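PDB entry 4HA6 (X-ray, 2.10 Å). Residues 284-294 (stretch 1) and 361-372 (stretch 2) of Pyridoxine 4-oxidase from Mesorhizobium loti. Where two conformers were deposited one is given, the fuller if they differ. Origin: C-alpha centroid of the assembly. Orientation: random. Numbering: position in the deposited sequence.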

ATOM      1  N   ASP A 284       1.229 -21.715  -0.657  1.00  4.68           N
ATOM      2  CA  ASP A 284       0.778 -20.387  -1.079  1.00  9.03           C
ATOM      3  C   ASP A 284       1.486 -19.212  -0.398  1.00  8.10           C
ATOM      4  O   ASP A 284       1.183 -18.050  -0.696  1.00  8.71           O
ATOM      5  CB  ASP A 284      -0.746 -20.263  -0.941  1.00  7.03           C
ATOM      6  CG  ASP A 284      -1.486 -20.797  -2.156  1.00 15.50           C
ATOM      7  OD1 ASP A 284      -0.870 -21.544  -2.954  1.00 19.80           O
ATOM      8  OD2 ASP A 284      -2.682 -20.467  -2.309  1.00 15.10           O
ATOM      9  N   ILE A 285       2.422 -19.507   0.509  1.00  6.96           N
ATOM     10  CA  ILE A 285       3.199 -18.443   1.141  1.00  4.21           C
ATOM     11  C   ILE A 285       4.125 -17.797   0.127  1.00  5.62           C
ATOM     12  O   ILE A 285       4.941 -18.478  -0.515  1.00  2.94           O
ATOM     13  CB  ILE A 285       4.010 -18.942   2.364  1.00  4.81           C
ATOM     14  CG1 ILE A 285       3.070 -19.145   3.558  1.00  3.84           C
ATOM     15  CG2 ILE A 285       5.098 -17.915   2.743  1.00  6.20           C
ATOM     16  CD1 ILE A 285       3.714 -19.804   4.767  1.00  5.82           C
ATOM     17  N   GLY A 286       3.988 -16.485  -0.041  1.00  6.89           N
ATOM     18  CA  GLY A 286       4.785 -15.788  -1.032  1.00  2.89           C
ATOM     19  C   GLY A 286       4.099 -15.654  -2.383  1.00  8.28           C
ATOM     20  O   GLY A 286       4.540 -14.853  -3.204  1.00  5.00           O
ATOM     21  N   ARG A 287       3.037 -16.429  -2.621  1.00  4.20           N
ATOM     22  CA  ARG A 287       2.320 -16.382  -3.895  0.71  5.34           C
ATOM     23  C   ARG A 287       1.181 -15.352  -3.825  1.00  4.27           C
ATOM     24  O   ARG A 287       0.994 -14.709  -2.788  1.00  5.92           O
ATOM     25  CB  ARG A 287       1.797 -17.779  -4.260  0.71  7.44           C
ATOM     26  CG  ARG A 287       2.920 -18.806  -4.469  0.71 12.85           C
ATOM     27  CD  ARG A 287       2.457 -20.014  -5.297  0.71 19.33           C
ATOM     28  NE  ARG A 287       2.052 -19.609  -6.642  0.71 25.95           N
ATOM     29  CZ  ARG A 287       2.901 -19.306  -7.623  0.71 30.52           C
ATOM     30  NH1 ARG A 287       4.216 -19.359  -7.421  0.71 22.30           N
ATOM     31  NH2 ARG A 287       2.435 -18.939  -8.812  0.71 26.73           N
ATOM     32  N   ASN A 288       0.429 -15.184  -4.923  1.00  4.27           N
ATOM     33  CA  ASN A 288      -0.678 -14.203  -4.964  1.00  4.50           C
ATOM     34  C   ASN A 288      -0.166 -12.759  -4.827  1.00  6.86           C
ATOM     35  O   ASN A 288      -0.941 -11.849  -4.497  1.00  6.72           O
ATOM     36  CB  ASN A 288      -1.748 -14.531  -3.877  1.00  5.79           C
ATOM     37  CG  ASN A 288      -3.018 -13.633  -3.942  1.00 25.61           C
ATOM     38  OD1 ASN A 288      -3.380 -12.929  -2.961  1.00 18.48           O
ATOM     39  ND2 ASN A 288      -3.703 -13.675  -5.078  1.00 23.62           N
ATOM     40  N   LEU A 289       1.128 -12.534  -5.073  1.00  4.66           N
ATOM     41  CA  LEU A 289       1.687 -11.176  -4.952  1.00  3.74           C
ATOM     42  C   LEU A 289       1.059 -10.228  -5.969  1.00  6.93           C
ATOM     43  O   LEU A 289       1.079 -10.501  -7.178  1.00  5.03           O
ATOM     44  CB  LEU A 289       3.210 -11.157  -5.130  1.00  5.09           C
ATOM     45  CG  LEU A 289       3.827  -9.748  -5.314  1.00  3.80           C
ATOM     46  CD1 LEU A 289       3.733  -8.964  -4.028  1.00  0.29           C
ATOM     47  CD2 LEU A 289       5.293  -9.769  -5.805  1.00  2.03           C
ATOM     48  N   GLN A 290       0.519  -9.112  -5.477  1.00  4.38           N
ATOM     49  CA  GLN A 290      -0.068  -8.084  -6.349  1.00  7.77           C
ATOM     50  C   GLN A 290       0.542  -6.713  -6.084  1.00  3.44           C
ATOM     51  O   GLN A 290       1.030  -6.451  -4.991  1.00  5.09           O
ATOM     52  CB  GLN A 290      -1.579  -8.000  -6.114  1.00  3.43           C
ATOM     53  CG  GLN A 290      -2.321  -9.270  -6.485  1.00  7.66           C
ATOM     54  CD  GLN A 290      -3.651  -9.364  -5.777  1.00  6.65           C
ATOM     55  OE1 GLN A 290      -4.567  -8.581  -6.051  1.00  5.24           O
ATOM     56  NE2 GLN A 290      -3.750 -10.290  -4.821  1.00  4.34           N
ATOM     57  N   ASP A 291       0.464  -5.825  -7.072  1.00  9.32           N
ATOM     58  CA  ASP A 291       0.908  -4.445  -6.906  1.00  3.80           C
ATOM     59  C   ASP A 291       0.194  -3.604  -7.962  1.00  8.53           C
ATOM     60  O   ASP A 291      -0.334  -4.149  -8.943  1.00  3.95           O
ATOM     61  CB  ASP A 291       2.429  -4.345  -7.058  1.00  4.10           C
ATOM     62  CG  ASP A 291       2.962  -2.910  -6.917  1.00  7.23           C
ATOM     63  OD1 ASP A 291       2.373  -2.098  -6.151  1.00  2.96           O
ATOM     64  OD2 ASP A 291       3.994  -2.604  -7.570  1.00  2.97           O
ATOM     65  N   HIS A 292       0.133  -2.291  -7.746  1.00  7.93           N
ATOM     66  CA  HIS A 292      -0.436  -1.382  -8.751  1.00  7.30           C
ATOM     67  C   HIS A 292       0.718  -0.819  -9.566  1.00  8.51           C
ATOM     68  O   HIS A 292       1.819  -0.652  -9.039  1.00  7.43           O
ATOM     69  CB  HIS A 292      -1.181  -0.213  -8.095  1.00  4.11           C
ATOM     70  CG  HIS A 292      -2.584  -0.520  -7.667  1.00  3.75           C
ATOM     71  ND1 HIS A 292      -3.045  -0.251  -6.396  1.00  4.13           N
ATOM     72  CD2 HIS A 292      -3.639  -1.027  -8.350  1.00  3.87           C
ATOM     73  CE1 HIS A 292      -4.318  -0.600  -6.305  1.00  5.76           C
ATOM     74  NE2 HIS A 292      -4.701  -1.074  -7.479  1.00  5.57           N
ATOM     75  N   LEU A 293       0.457  -0.526 -10.841  1.00  4.71           N
ATOM     76  CA  LEU A 293       1.385   0.216 -11.686  1.00  6.67           C
ATOM     77  C   LEU A 293       0.814   1.589 -12.049  1.00  8.21           C
ATOM     78  O   LEU A 293      -0.416   1.767 -12.132  1.00  2.13           O
ATOM     79  CB  LEU A 293       1.663  -0.552 -12.983  1.00  1.68           C
ATOM     80  CG  LEU A 293       2.514  -1.809 -12.854  1.00  6.13           C
ATOM     81  CD1 LEU A 293       2.432  -2.637 -14.131  1.00  5.85           C
ATOM     82  CD2 LEU A 293       3.956  -1.407 -12.561  1.00  8.44           C
ATOM     83  N   LEU A 294       1.711   2.553 -12.269  1.00  4.32           N
ATOM     84  CA  LEU A 294       1.335   3.812 -12.904  1.00  2.92           C
ATOM     85  C   LEU A 294       2.249   4.057 -14.096  1.00  5.05           C
ATOM     86  O   LEU A 294       3.467   3.895 -13.992  1.00  5.43           O
ATOM     87  CB  LEU A 294       1.441   4.976 -11.925  1.00  2.15           C
ATOM     88  CG  LEU A 294       0.379   5.024 -10.830  1.00  2.74           C
ATOM     89  CD1 LEU A 294       0.665   6.124  -9.822  1.00  2.30           C
ATOM     90  CD2 LEU A 294      -0.995   5.214 -11.460  1.00  4.37           C
ATOM     91  N   GLY A 361      -3.091   4.207 -14.856  1.00  2.66           N
ATOM     92  CA  GLY A 361      -2.904   2.884 -14.273  1.00  1.54           C
ATOM     93  C   GLY A 361      -4.165   2.055 -14.404  1.00  6.29           C
ATOM     94  O   GLY A 361      -5.188   2.571 -14.861  1.00  1.92           O
ATOM     95  N   ILE A 362      -4.098   0.777 -14.026  1.00  1.55           N
ATOM     96  CA  ILE A 362      -5.305  -0.047 -13.956  1.00  3.20           C
ATOM     97  C   ILE A 362      -5.552  -0.365 -12.488  1.00  8.12           C
ATOM     98  O   ILE A 362      -4.602  -0.458 -11.694  1.00  3.92           O
ATOM     99  CB  ILE A 362      -5.179  -1.357 -14.781  1.00  4.41           C
ATOM    100  CG1 ILE A 362      -4.019  -2.228 -14.263  1.00  1.39           C
ATOM    101  CG2 ILE A 362      -5.007  -1.027 -16.260  1.00  3.74           C
ATOM    102  CD1 ILE A 362      -3.980  -3.597 -14.907  1.00  7.08           C
ATOM    103  N   THR A 363      -6.815  -0.525 -12.109  1.00  5.61           N
ATOM    104  CA  THR A 363      -7.121  -0.553 -10.677  1.00  3.16           C
ATOM    105  C   THR A 363      -7.152  -1.936 -10.066  1.00  4.30           C
ATOM    106  O   THR A 363      -6.978  -2.073  -8.848  1.00  8.63           O
ATOM    107  CB  THR A 363      -8.462   0.122 -10.375  1.00  7.61           C
ATOM    108  OG1 THR A 363      -9.454  -0.373 -11.283  1.00  6.08           O
ATOM    109  CG2 THR A 363      -8.345   1.632 -10.518  1.00  4.26           C
ATOM    110  N   HIS A 364      -7.397  -2.960 -10.887  1.00  4.20           N
ATOM    111  CA  HIS A 364      -7.507  -4.334 -10.379  1.00  2.60           C
ATOM    112  C   HIS A 364      -6.748  -5.308 -11.293  1.00  5.06           C
ATOM    113  O   HIS A 364      -7.365  -6.089 -12.024  1.00  1.42           O
ATOM    114  CB  HIS A 364      -8.986  -4.731 -10.280  1.00  3.47           C
ATOM    115  CG  HIS A 364      -9.792  -3.829  -9.397  1.00  7.95           C
ATOM    116  ND1 HIS A 364     -10.395  -2.680  -9.860  1.00  4.96           N
ATOM    117  CD2 HIS A 364     -10.048  -3.875  -8.063  1.00  7.49           C
ATOM    118  CE1 HIS A 364     -11.022  -2.079  -8.861  1.00  8.30           C
ATOM    119  NE2 HIS A 364     -10.814  -2.777  -7.756  1.00  5.41           N
ATOM    120  N   PRO A 365      -5.402  -5.268 -11.264  1.00  3.08           N
ATOM    121  CA  PRO A 365      -4.632  -6.163 -12.148  1.00  3.02           C
ATOM    122  C   PRO A 365      -4.939  -7.630 -11.866  1.00  9.37           C
ATOM    123  O   PRO A 365      -5.132  -8.007 -10.691  1.00  4.35           O
ATOM    124  CB  PRO A 365      -3.168  -5.865 -11.774  1.00  4.21           C
ATOM    125  CG  PRO A 365      -3.230  -5.226 -10.388  1.00  3.66           C
ATOM    126  CD  PRO A 365      -4.536  -4.454 -10.390  1.00  5.29           C
ATOM    127  N   THR A 366      -5.004  -8.434 -12.925  1.00  4.16           N
ATOM    128  CA  THR A 366      -5.271  -9.856 -12.773  1.00  5.58           C
ATOM    129  C   THR A 366      -3.990 -10.659 -12.758  1.00  6.42           C
ATOM    130  O   THR A 366      -4.023 -11.829 -12.394  1.00  5.97           O
ATOM    131  CB  THR A 366      -6.243 -10.420 -13.851  1.00  3.73           C
ATOM    132  OG1 THR A 366      -5.642 -10.332 -15.149  1.00  7.64           O
ATOM    133  CG2 THR A 366      -7.532  -9.643 -13.847  1.00  5.04           C
ATOM    134  N   SER A 367      -2.865 -10.049 -13.150  1.00  5.58           N
ATOM    135  CA  SER A 367      -1.565 -10.715 -13.009  1.00 12.22           C
ATOM    136  C   SER A 367      -1.268 -11.024 -11.539  1.00 14.65           C
ATOM    137  O   SER A 367      -1.771 -10.348 -10.630  1.00  7.32           O
ATOM    138  CB  SER A 367      -0.428  -9.863 -13.596  1.00  8.97           C
ATOM    139  OG  SER A 367      -0.696  -9.523 -14.948  1.00  9.76           O
ATOM    140  N   ARG A 368      -0.459 -12.055 -11.312  1.00  5.53           N
ATOM    141  CA  ARG A 368      -0.134 -12.493  -9.956  1.00  6.16           C
ATOM    142  C   ARG A 368       1.313 -12.953  -9.924  1.00  7.44           C
ATOM    143  O   ARG A 368       1.742 -13.722 -10.794  1.00  3.23           O
ATOM    144  CB  ARG A 368      -1.054 -13.635  -9.521  1.00  4.08           C
ATOM    145  CG  ARG A 368      -2.517 -13.243  -9.321  1.00  4.18           C
ATOM    146  CD  ARG A 368      -2.670 -12.294  -8.122  1.00  3.09           C
ATOM    147  NE  ARG A 368      -4.076 -12.019  -7.817  1.00  6.85           N
ATOM    148  CZ  ARG A 368      -4.832 -11.141  -8.472  1.00  7.29           C
ATOM    149  NH1 ARG A 368      -4.332 -10.433  -9.485  1.00  4.11           N
ATOM    150  NH2 ARG A 368      -6.098 -10.958  -8.108  1.00  6.45           N
ATOM    151  N   GLY A 369       2.073 -12.465  -8.947  1.00  2.23           N
ATOM    152  CA  GLY A 369       3.474 -12.814  -8.880  1.00  3.91           C
ATOM    153  C   GLY A 369       3.838 -13.578  -7.627  1.00  4.34           C
ATOM    154  O   GLY A 369       2.983 -14.230  -7.006  1.00  2.45           O
ATOM    155  N   SER A 370       5.111 -13.508  -7.241  1.00  2.67           N
ATOM    156  CA  SER A 370       5.547 -14.277  -6.072  1.00 10.47           C
ATOM    157  C   SER A 370       6.771 -13.654  -5.441  1.00  7.00           C
ATOM    158  O   SER A 370       7.510 -12.917  -6.107  1.00  2.77           O
ATOM    159  CB  SER A 370       5.860 -15.720  -6.462  1.00  4.94           C
ATOM    160  OG  SER A 370       7.010 -15.785  -7.305  1.00 10.72           O
ATOM    161  N   VAL A 371       6.952 -13.924  -4.149  1.00  5.97           N
ATOM    162  CA  VAL A 371       8.191 -13.593  -3.436  1.00  3.78           C
ATOM    163  C   VAL A 371       8.715 -14.890  -2.828  1.00  3.89           C
ATOM    164  O   VAL A 371       7.946 -15.651  -2.221  1.00  3.69           O
ATOM    165  CB  VAL A 371       7.954 -12.601  -2.278  1.00  7.99           C
ATOM    166  CG1 VAL A 371       9.289 -12.063  -1.763  1.00  8.56           C
ATOM    167  CG2 VAL A 371       7.073 -11.455  -2.722  1.00 16.41           C
ATOM    168  N   ARG A 372      10.013 -15.143  -3.001  1.00  8.05           N
ATOM    169  CA  ARG A 372      10.688 -16.340  -2.479  0.55  9.29           C
ATOM    170  C   ARG A 372      11.953 -15.907  -1.753  1.00 11.79           C
ATOM    171  O   ARG A 372      12.637 -14.999  -2.222  1.00  8.06           O
ATOM    172  CB  ARG A 372      11.150 -17.241  -3.629  0.55  6.45           C
ATOM    173  CG  ARG A 372      10.078 -18.048  -4.315  0.55 10.15           C
ATOM    174  CD  ARG A 372      10.688 -18.840  -5.491  0.55 10.73           C
ATOM    175  NE  ARG A 372      10.747 -18.064  -6.730  0.55  8.19           N
ATOM    176  CZ  ARG A 372      11.801 -18.001  -7.541  0.55  9.47           C
ATOM    177  NH1 ARG A 372      12.920 -18.656  -7.251  0.55  9.80           N
ATOM    178  NH2 ARG A 372      11.741 -17.271  -8.643  0.55 11.12           N
TER
HETATM  179  O   HOH W   1       6.668 -18.244  -2.527  1.00  6.85           O
HETATM  180  O   HOH W   2       1.251 -16.415  -7.502  1.00 13.15           O
HETATM  181  O   HOH W   3      -5.499  -7.107  -7.950  1.00  4.30           O
HETATM  182  O   HOH W   4      -0.499  -7.744  -9.671  1.00 12.03           O
HETATM  183  O   HOH W   5      -2.904   1.673 -10.819  1.00  6.38           O
HETATM  184  O   HOH W   6      -1.892  -1.389 -11.932  1.00 14.25           O

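What holds the two backbones together? Leu-289 and Gly-369 form a single antiparallel bridge: Gly-369 N donates to Leu-289 O at 2.8 Å, nearly straight, and Leu-289 N returns a longer bond to Gly-369 O at 3.2 Å. Farther along, Val-371 N gives its proton to Gly-286 O at 2.8 Å.

Why is Gly-286 suited to its place? It sits in a type II turn closed by Arg-287 N donating to Asp-284 O at 3.1 Å. A CB here would lie 2.3 Å from Val-371 O, and the backbone angles themselves call for glycine.

Which polar groups does water satisfy where the two backbones do not bond directly? Water 1 donates to Ile-285 O and Val-371 O, bridging two acceptors that cannot bond each other. Water 2 accepts from Asn-288 N and donates to Gly-369 O, while water 6 accepts from Leu-293 N and lies 2.9 Å from Ile-362 O, one of more acceptors than it has protons for.

How do the side chains take part? His-292 NE2 donates in its ring plane to Thr-363 O at 2.8 Å. Arg-368 NH1 is spent within its own stretch, reaching Pro-365 O and Ser-367 O, each at 2.8 Å. Gln-290 lies over one guanidinium face, its NE2 donating to Asn-288 O at 3.2 Å; water 3 links Gln-290 OE1 to Pro-365 O.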